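Local coordinates for protein epoxide hydrolase (Aspergillus niger, PDB 3G02) that probably catalyses the hydrolysis of epoxides to diols, here as a variant made enantioselective by directed evolution, at residues 211-216 and 342-347. The protein carries 9 engineered substitutions. Residues are numbered along the deposited sequence; the frame is centred on the assembly and turned at random.
Sequences AVHLNF and GFSFFP. Engineered in segment 211-216: F216 (natural residue Leu).
Parallel strands 209-214 and 340-345 of the alpha/beta hydrolase sheet pair in the buried core. Three backbone hydrogen bonds join them: G342 N to V212 O (2.9 Å), L214 N to G342 O, and S344 N to L214 O. H213 lies level with G342, its imidazole running along the bare backbone. Its CG is anti to the backbone N (chi1 176°), carrying the ring to S344. NE2 donates to S344 OG at 2.8 Å, bent (133°) but in the ring plane. ND1 hydrogen-bonds to Q190 OE1. S344 OG also hydrogen-bonds D388 OD2 on helix 382-396. With both ring nitrogens bonded to oxygens, H213 may be doubly protonated, a charge the carboxylate would favour. On the other sheet face, F343 lays its ring over L214 O and N215 CA, with CD1 3.9 Å from L214 CB. N215 CB touches the edge of the F346 ring, and N215 ND2 hydrogen-bonds to the same Q190 OE1. The engineered F216 side chain leaves its backbone away from strand 340-345 and meets the ring of H375, predicted catalytic. F343 CE1 lies 3.5 Å from F216 N. A water bridges the backbones, donating to N215 O (2.6 Å) and accepting from F346 N (3.0 Å).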
loop_
_atom_site.group_PDB
_atom_site.type_symbol
_atom_site.label_atom_id
_atom_site.label_comp_id
_atom_site.label_asym_id
_atom_site.label_seq_id
_atom_site.Cartn_x
_atom_site.Cartn_y
_atom_site.Cartn_z
ATOM N N ALA A 211 -4.305 12.425 -33.980
ATOM C CA ALA A 211 -3.274 13.167 -33.261
ATOM C C ALA A 211 -3.435 12.972 -31.758
ATOM O O ALA A 211 -4.537 12.687 -31.279
ATOM C CB ALA A 211 -3.332 14.659 -33.614
ATOM N N VAL A 212 -2.329 13.118 -31.034
ATOM C CA VAL A 212 -2.321 12.927 -29.581
ATOM C C VAL A 212 -1.585 14.070 -28.884
ATOM O O VAL A 212 -0.442 14.377 -29.217
ATOM C CB VAL A 212 -1.667 11.571 -29.181
ATOM C CG1 VAL A 212 -1.723 11.362 -27.672
ATOM C CG2 VAL A 212 -2.361 10.410 -29.871
ATOM N N HIS A 213 -2.255 14.693 -27.913
ATOM C CA HIS A 213 -1.616 15.655 -27.023
ATOM C C HIS A 213 -1.602 15.086 -25.608
ATOM O O HIS A 213 -2.642 14.649 -25.100
ATOM C CB HIS A 213 -2.338 17.003 -27.035
ATOM C CG HIS A 213 -1.778 17.987 -26.056
ATOM N ND1 HIS A 213 -2.138 17.998 -24.724
ATOM C CD2 HIS A 213 -0.879 18.986 -26.211
ATOM C CE1 HIS A 213 -1.483 18.961 -24.102
ATOM N NE2 HIS A 213 -0.712 19.577 -24.981
ATOM N N LEU A 214 -0.426 15.098 -24.985
ATOM C CA LEU A 214 -0.254 14.590 -23.619
ATOM C C LEU A 214 0.315 15.647 -22.683
ATOM O O LEU A 214 1.071 16.520 -23.104
ATOM C CB LEU A 214 0.679 13.376 -23.610
ATOM C CG LEU A 214 0.380 12.188 -24.527
ATOM C CD1 LEU A 214 1.444 11.113 -24.326
ATOM C CD2 LEU A 214 -1.012 11.626 -24.284
ATOM N N ASN A 215 -0.047 15.561 -21.403
ATOM C CA ASN A 215 0.633 16.348 -20.371
ATOM C C ASN A 215 1.339 15.461 -19.342
ATOM O O ASN A 215 1.669 15.907 -18.240
ATOM C CB ASN A 215 -0.311 17.352 -19.694
ATOM C CG ASN A 215 -1.459 16.681 -18.966
ATOM O OD1 ASN A 215 -1.410 16.484 -17.752
ATOM N ND2 ASN A 215 -2.498 16.331 -19.704
ATOM N N PHE A 216 1.580 14.209 -19.726
ATOM C CA PHE A 216 2.212 13.228 -18.858
ATOM C C PHE A 216 2.824 12.135 -19.717
ATOM O O PHE A 216 2.189 11.668 -20.661
ATOM C CB PHE A 216 1.154 12.624 -17.925
ATOM C CG PHE A 216 1.711 11.705 -16.871
ATOM C CD1 PHE A 216 2.075 12.201 -15.621
ATOM C CD2 PHE A 216 1.841 10.340 -17.115
ATOM C CE1 PHE A 216 2.581 11.349 -14.636
ATOM C CE2 PHE A 216 2.352 9.487 -16.138
ATOM C CZ PHE A 216 2.714 9.993 -14.896
ATOM N N GLY A 342 1.894 16.025 -29.433
ATOM C CA GLY A 342 2.131 17.259 -28.696
ATOM C C GLY A 342 2.261 16.995 -27.213
ATOM O O GLY A 342 1.711 16.016 -26.700
ATOM N N PHE A 343 3.004 17.860 -26.527
ATOM C CA PHE A 343 3.228 17.701 -25.099
ATOM C C PHE A 343 3.187 19.021 -24.342
ATOM O O PHE A 343 3.746 20.025 -24.792
ATOM C CB PHE A 343 4.553 16.986 -24.835
ATOM C CG PHE A 343 4.637 16.371 -23.466
ATOM C CD1 PHE A 343 4.154 15.081 -23.241
ATOM C CD2 PHE A 343 5.179 17.083 -22.399
ATOM C CE1 PHE A 343 4.220 14.513 -21.974
ATOM C CE2 PHE A 343 5.239 16.520 -21.128
ATOM C CZ PHE A 343 4.762 15.232 -20.923
ATOM N N SER A 344 2.515 19.002 -23.191
ATOM C CA SER A 344 2.531 20.118 -22.248
ATOM C C SER A 344 3.236 19.692 -20.967
ATOM O O SER A 344 2.795 18.764 -20.280
ATOM C CB SER A 344 1.113 20.595 -21.936
ATOM O OG SER A 344 0.518 21.209 -23.062
ATOM N N PHE A 345 4.330 20.384 -20.662
ATOM C CA PHE A 345 5.207 20.058 -19.546
ATOM C C PHE A 345 4.894 20.955 -18.361
ATOM O O PHE A 345 4.950 22.182 -18.468
ATOM C CB PHE A 345 6.673 20.236 -19.975
ATOM C CG PHE A 345 7.677 19.946 -18.891
ATOM C CD1 PHE A 345 8.335 18.717 -18.844
ATOM C CD2 PHE A 345 7.991 20.912 -17.935
ATOM C CE1 PHE A 345 9.279 18.450 -17.853
ATOM C CE2 PHE A 345 8.929 20.651 -16.934
ATOM C CZ PHE A 345 9.574 19.416 -16.894
ATOM N N PHE A 346 4.562 20.331 -17.234
ATOM C CA PHE A 346 4.384 21.033 -15.968
ATOM C C PHE A 346 5.441 20.538 -14.979
ATOM O O PHE A 346 5.629 19.329 -14.828
ATOM C CB PHE A 346 2.958 20.838 -15.445
ATOM C CG PHE A 346 1.910 21.427 -16.345
ATOM C CD1 PHE A 346 1.556 22.771 -16.234
ATOM C CD2 PHE A 346 1.296 20.654 -17.328
ATOM C CE1 PHE A 346 0.600 23.328 -17.070
ATOM C CE2 PHE A 346 0.332 21.205 -18.171
ATOM C CZ PHE A 346 -0.017 22.544 -18.040
ATOM N N PRO A 347 6.155 21.472 -14.322
ATOM C CA PRO A 347 7.399 21.122 -13.628
ATOM C C PRO A 347 7.219 20.292 -12.362
ATOM O O PRO A 347 8.129 19.547 -11.991
ATOM C CB PRO A 347 8.004 22.489 -13.286
ATOM C CG PRO A 347 6.840 23.394 -13.178
ATOM C CD PRO A 347 5.837 22.905 -14.191
HETATM O O HOH W 1 3.589 17.519 -17.384
#